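Local coordinates for Alpha/beta hydrolase fold protein (Chitinophaga pinensis, PDB 4PW0) that is probably a serine hydrolase of the alpha/beta hydrolase fold, its natural substrate not established, at residues N51-I56 / F265-E270; I67-K72 / D91-F95; G79-D83 / Q198-Q203. All coordinates share one frame; numbering follows the deposited sequence. Where two conformers were deposited one is given.

Interaction 1 (N51-I56 / F265-E270)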
loop_
_atom_site.group_PDB
_atom_site.type_symbol
_atom_site.label_atom_id
_atom_site.label_comp_id
_atom_site.label_asym_id
_atom_site.label_seq_id
_atom_site.Cartn_x
_atom_site.Cartn_y
_atom_site.Cartn_z
ATOM N N ASN A 51 -1.209 -21.138 13.609
ATOM C CA ASN A 51 -2.025 -19.927 13.347
ATOM C C ASN A 51 -1.512 -19.117 12.187
ATOM O O ASN A 51 -2.149 -18.154 11.749
ATOM C CB ASN A 51 -2.101 -19.090 14.605
ATOM C CG ASN A 51 -2.935 -19.768 15.673
ATOM O OD1 ASN A 51 -2.435 -20.467 16.571
ATOM N ND2 ASN A 51 -4.266 -19.623 15.535
ATOM N N TRP A 52 -0.330 -19.464 11.642
ATOM C CA TRP A 52 0.132 -18.855 10.413
ATOM C C TRP A 52 -0.721 -19.299 9.228
ATOM O O TRP A 52 -1.038 -20.491 9.106
ATOM C CB TRP A 52 1.616 -19.149 10.143
ATOM C CG TRP A 52 2.543 -18.461 11.085
ATOM C CD1 TRP A 52 3.248 -19.040 12.130
ATOM C CD2 TRP A 52 2.870 -17.077 11.101
ATOM N NE1 TRP A 52 3.956 -18.082 12.811
ATOM C CE2 TRP A 52 3.771 -16.875 12.179
ATOM C CE3 TRP A 52 2.507 -15.975 10.315
ATOM C CZ2 TRP A 52 4.249 -15.608 12.521
ATOM C CZ3 TRP A 52 3.006 -14.734 10.634
ATOM C CH2 TRP A 52 3.866 -14.556 11.739
ATOM N N ASP A 53 -1.028 -18.367 8.339
ATOM C CA ASP A 53 -1.846 -18.639 7.163
ATOM C C ASP A 53 -0.955 -19.337 6.142
ATOM O O ASP A 53 0.040 -18.767 5.692
ATOM C CB ASP A 53 -2.327 -17.304 6.620
ATOM C CG ASP A 53 -3.278 -17.401 5.462
ATOM O OD1 ASP A 53 -3.433 -18.493 4.829
ATOM O OD2 ASP A 53 -3.910 -16.335 5.198
ATOM N N PRO A 54 -1.328 -20.595 5.774
ATOM C CA PRO A 54 -0.510 -21.267 4.758
ATOM C C PRO A 54 -0.399 -20.547 3.425
ATOM O O PRO A 54 0.644 -20.621 2.781
ATOM C CB PRO A 54 -1.230 -22.612 4.558
ATOM C CG PRO A 54 -2.599 -22.434 5.045
ATOM C CD PRO A 54 -2.529 -21.375 6.143
ATOM N N LEU A 55 -1.405 -19.757 3.029
ATOM C CA LEU A 55 -1.219 -18.995 1.803
ATOM C C LEU A 55 -0.075 -18.003 1.888
ATOM O O LEU A 55 0.634 -17.746 0.924
ATOM C CB LEU A 55 -2.489 -18.244 1.401
ATOM C CG LEU A 55 -3.500 -18.978 0.591
ATOM C CD1 LEU A 55 -4.682 -18.130 0.223
ATOM C CD2 LEU A 55 -2.884 -19.570 -0.669
ATOM N N ILE A 56 0.094 -17.429 3.087
ATOM C CA ILE A 56 1.122 -16.448 3.277
ATOM C C ILE A 56 2.486 -17.089 3.439
ATOM O O ILE A 56 3.469 -16.684 2.786
ATOM C CB ILE A 56 0.762 -15.552 4.474
ATOM C CG1 ILE A 56 -0.535 -14.784 4.139
ATOM C CG2 ILE A 56 1.903 -14.602 4.750
ATOM C CD1 ILE A 56 -1.043 -13.892 5.261
ATOM N N PHE A 265 -4.205 -9.147 6.820
ATOM C CA PHE A 265 -3.502 -10.023 5.884
ATOM C C PHE A 265 -4.155 -11.406 5.741
ATOM O O PHE A 265 -3.981 -12.047 4.719
ATOM C CB PHE A 265 -1.987 -10.087 6.103
ATOM C CG PHE A 265 -1.453 -10.832 7.292
ATOM C CD1 PHE A 265 -2.191 -11.247 8.371
ATOM C CD2 PHE A 265 -0.077 -11.110 7.303
ATOM C CE1 PHE A 265 -1.623 -11.938 9.449
ATOM C CE2 PHE A 265 0.477 -11.782 8.380
ATOM C CZ PHE A 265 -0.278 -12.212 9.429
ATOM N N TYR A 266 -4.948 -11.835 6.730
ATOM C CA TYR A 266 -5.780 -13.029 6.576
ATOM C C TYR A 266 -6.912 -12.763 5.623
ATOM O O TYR A 266 -7.373 -13.670 4.903
ATOM C CB TYR A 266 -6.385 -13.418 7.889
ATOM C CG TYR A 266 -5.521 -13.973 8.975
ATOM C CD1 TYR A 266 -4.577 -14.963 8.711
ATOM C CD2 TYR A 266 -5.799 -13.687 10.288
ATOM C CE1 TYR A 266 -3.908 -15.589 9.754
ATOM C CE2 TYR A 266 -5.120 -14.276 11.336
ATOM C CZ TYR A 266 -4.175 -15.259 11.056
ATOM O OH TYR A 266 -3.536 -15.870 12.128
ATOM N N GLN A 267 -7.409 -11.521 5.610
ATOM C CA GLN A 267 -8.514 -11.176 4.720
ATOM C C GLN A 267 -8.093 -11.142 3.273
ATOM O O GLN A 267 -8.876 -11.541 2.385
ATOM C CB GLN A 267 -9.153 -9.864 5.150
ATOM C CG GLN A 267 -10.389 -9.530 4.318
ATOM C CD GLN A 267 -11.323 -8.561 5.035
ATOM O OE1 GLN A 267 -11.420 -8.549 6.251
ATOM N NE2 GLN A 267 -12.000 -7.743 4.264
ATOM N N TYR A 268 -6.865 -10.662 2.996
ATOM C CA TYR A 268 -6.357 -10.518 1.648
ATOM C C TYR A 268 -4.936 -11.114 1.556
ATOM O O TYR A 268 -3.956 -10.411 1.342
ATOM C CB TYR A 268 -6.310 -9.050 1.230
ATOM C CG TYR A 268 -7.664 -8.347 1.310
ATOM C CD1 TYR A 268 -8.683 -8.635 0.418
ATOM C CD2 TYR A 268 -7.894 -7.392 2.274
ATOM C CE1 TYR A 268 -9.905 -7.984 0.524
ATOM C CE2 TYR A 268 -9.104 -6.708 2.370
ATOM C CZ TYR A 268 -10.114 -6.987 1.483
ATOM O OH TYR A 268 -11.346 -6.342 1.548
ATOM N N PRO A 269 -4.825 -12.427 1.725
ATOM C CA PRO A 269 -3.513 -13.032 1.805
ATOM C C PRO A 269 -2.723 -12.957 0.504
ATOM O O PRO A 269 -1.488 -12.828 0.540
ATOM C CB PRO A 269 -3.827 -14.487 2.204
ATOM C CG PRO A 269 -5.217 -14.743 1.639
ATOM C CD PRO A 269 -5.914 -13.413 1.915
ATOM N N GLU A 270 -3.380 -13.088 -0.642
ATOM C CA GLU A 270 -2.656 -13.008 -1.897
ATOM C C GLU A 270 -2.167 -11.582 -2.231
ATOM O O GLU A 270 -1.062 -11.377 -2.761
ATOM C CB GLU A 270 -3.480 -13.602 -3.026
ATOM C CG GLU A 270 -3.647 -15.098 -2.841
ATOM C CD GLU A 270 -4.117 -15.820 -4.071
ATOM O OE1 GLU A 270 -4.984 -15.294 -4.792
ATOM O OE2 GLU A 270 -3.609 -16.936 -4.284
HETATM O O HOH W 1 -5.061 -17.090 14.325
#
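Y266 and N51 are joined by the one direct hydrogen bond of this contact: the phenol OH of Y266 gives its proton to N51 O at 2.7 Å. The carbonyl oxygen lies at the edge of the tyrosine ring, in its plane, while the hydroxyl is tilted out of the carbonyl plane of N51. A water doubles the link, donating to Y266 OH and accepting from N51 ND2. The D53 carboxylate slides past the same ring in the opposite sense, the two planes 43° apart, and its OD2 comes within 3.5 Å of P269 CB. Apolar contact is carried by I56, whose CD1 lies over one face of F265 in a CH-pi contact, 3.9 Å from the ring centroid and 26° off the normal. I56 CG1 and L55 CD1 then close on the P269 ring, the latter 3.7 Å from P269 CG. A phenylalanine in place of Y266 would probably leave N51 O and the bridging water without their hydroxyl partner.

In the second shell, D53 is the N-cap of helix 54-61: with CG anti to its own N (chi1 -175°), its OD1 accepts from L55 N at 3.0 Å. Its OD2 forms a salt bridge with R183, which also bonds Y266 O, and N51 OD1 accepts from T48 N. The contact thus sets the start of helix 54-61 against the junction of helices 264-267 and 269-282, with helix 171-184 supplying R183 beside them.

Interaction 2 (I67-K72 / D91-F95)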
loop_
_atom_site.group_PDB
_atom_site.type_symbol
_atom_site.label_atom_id
_atom_site.label_comp_id
_atom_site.label_asym_id
_atom_site.label_seq_id
_atom_site.Cartn_x
_atom_site.Cartn_y
_atom_site.Cartn_z
ATOM N N ILE A 67 11.259 -18.842 8.400
ATOM C CA ILE A 67 11.269 -19.489 9.684
ATOM C C ILE A 67 10.076 -18.981 10.491
ATOM O O ILE A 67 9.905 -17.771 10.674
ATOM C CB ILE A 67 12.578 -19.178 10.476
ATOM C CG1 ILE A 67 13.826 -19.633 9.701
ATOM C CG2 ILE A 67 12.512 -19.754 11.883
ATOM C CD1 ILE A 67 13.977 -21.097 9.659
ATOM N N ILE A 68 9.253 -19.914 10.929
ATOM C CA ILE A 68 8.210 -19.675 11.923
ATOM C C ILE A 68 8.621 -20.376 13.191
ATOM O O ILE A 68 9.221 -21.480 13.136
ATOM C CB ILE A 68 6.797 -20.092 11.447
ATOM C CG1 ILE A 68 6.754 -21.539 10.896
ATOM C CG2 ILE A 68 6.268 -19.093 10.409
ATOM C CD1 ILE A 68 5.358 -22.062 10.651
ATOM N N PHE A 69 8.379 -19.770 14.332
ATOM C CA PHE A 69 8.792 -20.331 15.604
ATOM C C PHE A 69 7.856 -20.014 16.726
ATOM O O PHE A 69 7.152 -18.987 16.693
ATOM C CB PHE A 69 10.236 -19.896 15.964
ATOM C CG PHE A 69 10.354 -18.481 16.473
ATOM C CD1 PHE A 69 10.259 -17.387 15.602
ATOM C CD2 PHE A 69 10.567 -18.246 17.795
ATOM C CE1 PHE A 69 10.355 -16.096 16.096
ATOM C CE2 PHE A 69 10.676 -16.963 18.305
ATOM C CZ PHE A 69 10.564 -15.873 17.444
ATOM N N ASP A 70 7.887 -20.841 17.769
ATOM C CA ASP A 70 7.237 -20.544 19.016
ATOM C C ASP A 70 8.251 -19.906 19.951
ATOM O O ASP A 70 9.321 -20.501 20.261
ATOM C CB ASP A 70 6.654 -21.757 19.677
ATOM C CG ASP A 70 5.397 -22.298 19.029
ATOM O OD1 ASP A 70 4.576 -21.506 18.516
ATOM O OD2 ASP A 70 5.207 -23.577 19.063
ATOM N N ASN A 71 7.992 -18.692 20.389
ATOM C CA ASN A 71 8.852 -18.056 21.370
ATOM C C ASN A 71 8.752 -18.831 22.719
ATOM O O ASN A 71 7.908 -19.701 22.896
ATOM C CB ASN A 71 8.495 -16.570 21.460
ATOM C CG ASN A 71 9.688 -15.688 21.820
ATOM O OD1 ASN A 71 10.615 -16.097 22.552
ATOM N ND2 ASN A 71 9.703 -14.458 21.276
ATOM N N LYS A 72 9.604 -18.469 23.694
ATOM C CA LYS A 72 9.762 -19.211 24.929
ATOM C C LYS A 72 8.403 -19.394 25.605
ATOM O O LYS A 72 7.612 -18.456 25.753
ATOM C CB LYS A 72 10.706 -18.445 25.846
ATOM C CG LYS A 72 10.959 -19.160 27.173
ATOM C CD LYS A 72 11.894 -18.367 28.081
ATOM C CE LYS A 72 13.315 -18.367 27.588
ATOM N NZ LYS A 72 14.174 -17.618 28.578
ATOM N N ASP A 91 14.839 -13.333 23.999
ATOM C CA ASP A 91 14.639 -14.768 23.817
ATOM C C ASP A 91 14.649 -15.151 22.336
ATOM O O ASP A 91 15.298 -16.113 21.897
ATOM C CB ASP A 91 13.360 -15.254 24.481
ATOM C CG ASP A 91 13.377 -15.113 26.024
ATOM O OD1 ASP A 91 14.526 -15.032 26.615
ATOM O OD2 ASP A 91 12.287 -15.120 26.653
ATOM N N ALA A 92 13.939 -14.374 21.517
ATOM C CA ALA A 92 13.960 -14.646 20.112
ATOM C C ALA A 92 15.360 -14.579 19.520
ATOM O O ALA A 92 15.733 -15.369 18.679
ATOM C CB ALA A 92 13.025 -13.696 19.343
ATOM N N LEU A 93 16.132 -13.595 19.951
ATOM C CA LEU A 93 17.483 -13.448 19.468
ATOM C C LEU A 93 18.374 -14.631 19.850
ATOM O O LEU A 93 19.175 -15.066 19.027
ATOM C CB LEU A 93 18.078 -12.141 19.992
ATOM C CG LEU A 93 17.643 -10.875 19.256
ATOM C CD1 LEU A 93 18.010 -9.633 20.078
ATOM C CD2 LEU A 93 18.247 -10.826 17.872
ATOM N N GLU A 94 18.200 -15.181 21.051
ATOM C CA GLU A 94 19.016 -16.354 21.438
ATOM C C GLU A 94 18.671 -17.532 20.514
ATOM O O GLU A 94 19.540 -18.283 20.082
ATOM C CB GLU A 94 18.903 -16.690 22.942
ATOM C CG GLU A 94 17.656 -17.418 23.424
ATOM C CD GLU A 94 17.663 -17.857 24.885
ATOM O OE1 GLU A 94 18.653 -17.572 25.606
ATOM O OE2 GLU A 94 16.651 -18.468 25.321
ATOM N N PHE A 95 17.397 -17.674 20.173
ATOM C CA PHE A 95 16.939 -18.711 19.270
ATOM C C PHE A 95 17.510 -18.543 17.881
ATOM O O PHE A 95 18.043 -19.496 17.308
ATOM C CB PHE A 95 15.392 -18.734 19.234
ATOM C CG PHE A 95 14.815 -19.432 18.043
ATOM C CD1 PHE A 95 14.925 -20.801 17.876
ATOM C CD2 PHE A 95 14.165 -18.696 17.049
ATOM C CE1 PHE A 95 14.419 -21.410 16.751
ATOM C CE2 PHE A 95 13.666 -19.306 15.931
ATOM C CZ PHE A 95 13.808 -20.671 15.764
HETATM O O HOH W 2 10.120 -14.946 25.049
HETATM O O HOH W 3 12.587 -15.078 29.316
HETATM O O HOH W 4 16.639 -19.839 27.542
HETATM O O HOH W 5 16.382 -16.526 27.529
#
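F69 and F95 form an offset pair, their planes 21° apart and their centroids separated by 4.8 Å. Overlap is slight: F95 CD2 sits over the rim of one F69 face, and F95 CE2 comes within 3.5 Å of F69 CG. F69 chi1 of 77° places CG between the backbone N and the carbonyl carbon, sending the ring out from strand to helix, where CZ reaches A92 CB at 3.8 Å. I67 CG2 meets the edge of the F95 ring near its plane.

At the other end, K72 crosses D91 at about a right angle. The bend at chi3 (-72°) sets CE 3.5 Å from D91 OD2, and NZ beyond it meets D91 OD1 in a salt bridge of 3.3 Å, weak as a hydrogen bond. N71 OD1 accepts from K72 N at 2.8 Å, on a lone pair in the carbonyl plane, and lies against D91 CB.

Chemically the interface is divided: aromatic packing of helix 85-98 on central-sheet strand 66-69, as helices flank the sheet in this fold, and a hydrated ionic end. Waters join K72 NZ to both D91 oxygens, so solvent probably shares the charge pairing; E94, bonded to Y26, is likely to add a more distant negative field.

Interaction 3 (G79-D83 / Q198-Q203)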
loop_
_atom_site.group_PDB
_atom_site.type_symbol
_atom_site.label_atom_id
_atom_site.label_comp_id
_atom_site.label_asym_id
_atom_site.label_seq_id
_atom_site.Cartn_x
_atom_site.Cartn_y
_atom_site.Cartn_z
ATOM N N GLY A 79 9.545 -23.813 28.725
ATOM C CA GLY A 79 9.866 -22.713 29.585
ATOM C C GLY A 79 8.689 -21.793 29.907
ATOM O O GLY A 79 7.520 -22.130 29.654
ATOM N N THR A 80 9.033 -20.664 30.478
ATOM C CA THR A 80 8.113 -19.676 31.033
ATOM C C THR A 80 8.133 -18.468 30.104
ATOM O O THR A 80 9.171 -17.925 29.810
ATOM C CB THR A 80 8.611 -19.238 32.417
ATOM O OG1 THR A 80 8.586 -20.359 33.289
ATOM C CG2 THR A 80 7.717 -18.193 33.038
ATOM N N THR A 81 6.974 -18.103 29.571
ATOM C CA THR A 81 6.893 -16.901 28.739
ATOM C C THR A 81 7.084 -15.671 29.632
ATOM O O THR A 81 6.406 -15.543 30.645
ATOM C CB THR A 81 5.495 -16.851 28.090
ATOM O OG1 THR A 81 5.254 -18.042 27.343
ATOM C CG2 THR A 81 5.323 -15.615 27.197
ATOM N N PRO A 82 7.999 -14.762 29.236
ATOM C CA PRO A 82 8.173 -13.552 30.077
ATOM C C PRO A 82 7.062 -12.514 29.839
ATOM O O PRO A 82 6.305 -12.647 28.875
ATOM C CB PRO A 82 9.500 -13.002 29.600
ATOM C CG PRO A 82 9.552 -13.397 28.145
ATOM C CD PRO A 82 8.889 -14.737 28.057
ATOM N N ASP A 83 6.971 -11.533 30.728
ATOM C CA ASP A 83 5.822 -10.644 30.768
ATOM C C ASP A 83 5.985 -9.333 29.997
ATOM O O ASP A 83 5.194 -8.412 30.180
ATOM C CB ASP A 83 5.382 -10.378 32.221
ATOM C CG ASP A 83 6.321 -9.485 32.979
ATOM O OD1 ASP A 83 7.352 -9.061 32.438
ATOM O OD2 ASP A 83 6.009 -9.207 34.179
ATOM N N GLN A 198 -0.273 -20.072 30.839
ATOM C CA GLN A 198 0.799 -19.201 31.308
ATOM C C GLN A 198 1.256 -18.239 30.205
ATOM O O GLN A 198 1.475 -17.047 30.438
ATOM C CB GLN A 198 1.968 -20.015 31.852
ATOM C CG GLN A 198 3.020 -19.173 32.555
ATOM C CD GLN A 198 4.006 -18.474 31.608
ATOM O OE1 GLN A 198 4.381 -18.958 30.558
ATOM N NE2 GLN A 198 4.485 -17.312 32.057
ATOM N N ALA A 199 1.427 -18.761 28.989
ATOM C CA ALA A 199 1.846 -17.916 27.881
ATOM C C ALA A 199 0.825 -16.831 27.585
ATOM O O ALA A 199 1.207 -15.681 27.324
ATOM C CB ALA A 199 2.095 -18.782 26.648
ATOM N N ILE A 200 -0.444 -17.180 27.606
ATOM C CA ILE A 200 -1.502 -16.213 27.301
ATOM C C ILE A 200 -1.470 -15.080 28.333
ATOM O O ILE A 200 -1.525 -13.912 27.969
ATOM C CB ILE A 200 -2.898 -16.863 27.221
ATOM C CG1 ILE A 200 -2.942 -17.924 26.117
ATOM C CG2 ILE A 200 -3.975 -15.803 27.007
ATOM C CD1 ILE A 200 -4.153 -18.810 26.191
ATOM N N GLY A 201 -1.353 -15.420 29.634
ATOM C CA GLY A 201 -1.314 -14.365 30.658
ATOM C C GLY A 201 -0.099 -13.470 30.530
ATOM O O GLY A 201 -0.215 -12.238 30.669
ATOM N N ALA A 202 1.058 -14.050 30.205
ATOM C CA ALA A 202 2.260 -13.267 30.052
ATOM C C ALA A 202 2.128 -12.309 28.854
ATOM O O ALA A 202 2.521 -11.140 28.925
ATOM C CB ALA A 202 3.457 -14.182 29.866
ATOM N N GLN A 203 1.583 -12.820 27.757
ATOM C CA GLN A 203 1.382 -11.983 26.569
ATOM C C GLN A 203 0.372 -10.891 26.793
ATOM O O GLN A 203 0.591 -9.788 26.328
ATOM C CB GLN A 203 0.966 -12.838 25.375
ATOM C CG GLN A 203 2.052 -13.777 24.890
ATOM C CD GLN A 203 1.580 -14.619 23.738
ATOM O OE1 GLN A 203 0.421 -14.561 23.331
ATOM N NE2 GLN A 203 2.486 -15.430 23.202
HETATM O O HOH W 6 4.500 -21.385 29.578
#
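Two hydrogen bonds between the Q198 side-chain amide and the backbone of T81 define the polar part of this contact. Q198 OE1 accepts from T81 N at 2.9 Å, with an N-H...O angle of 153° and the donor tilted from the amide carbonyl plane. Q198 NE2 returns a straighter bond, 170° at the hydrogen, to T81 O at 3.0 Å; the acceptor lies in the amide plane of Q198, and the N-H points at a lone pair in the carbonyl plane of T81. One flat amide reads both the N-H and the C=O of a single residue. The Q198 chain leaves with CG anti to the backbone N and bends at chi2 (-81°), turning the amide alongside the loop.

The water-mediated part uses the same oxygen: a water 2.6 Å from Q198 OE1 and 3.1 Å from G79 O is placed to link the amide to the loop two residues earlier.

Van der Waals contacts fill the remainder. T81 is directed at the helix and rests between two alanines: its OG1 lies 3.3 Å from A199 CB, its CG2 3.6 Å from A202 CB. The A202 methyl also faces two carbonyl oxygens, T81 O at 3.3 Å and P82 O slightly farther. The T80 side chain crosses that of Q198 at about a right angle, its CG2 against NE2.

T81 OG1 hydrogen-bonds to K72 O, while Q203 bonds T46 N. Helix 197-212 is among those inserted between strands 127-133 and 226-231, consistent with a cap region, so the contact ties this insertion to the loop after strand 66-69. The polar bonds across the contact all join uncharged groups: paired amide bonds satisfy the N-H and C=O of T81, and small methyl groups permit the close approach.

From the N terminus, the chain passes 51-56, then strand 66-69 and the 67-72 segment, the loop 79-83 and helix 85-98. Interaction 2 closes the shortest loop, with 18 residues between its segments. Interaction 3 starts within that loop and reaches on to helix 197-212, so the two cross; K72 and T81 meet where they adjoin, through a probable hydrogen bond between K72 O and T81 OG1 (2.9 Å). Interaction 1 spans both, returning only at 265-270, and touches interaction 2 where W52 packs on I68. Together they tie the central sheet to helix 85-98, the loop before it to helix 197-212, and helix 54-61 to the C-terminal helices.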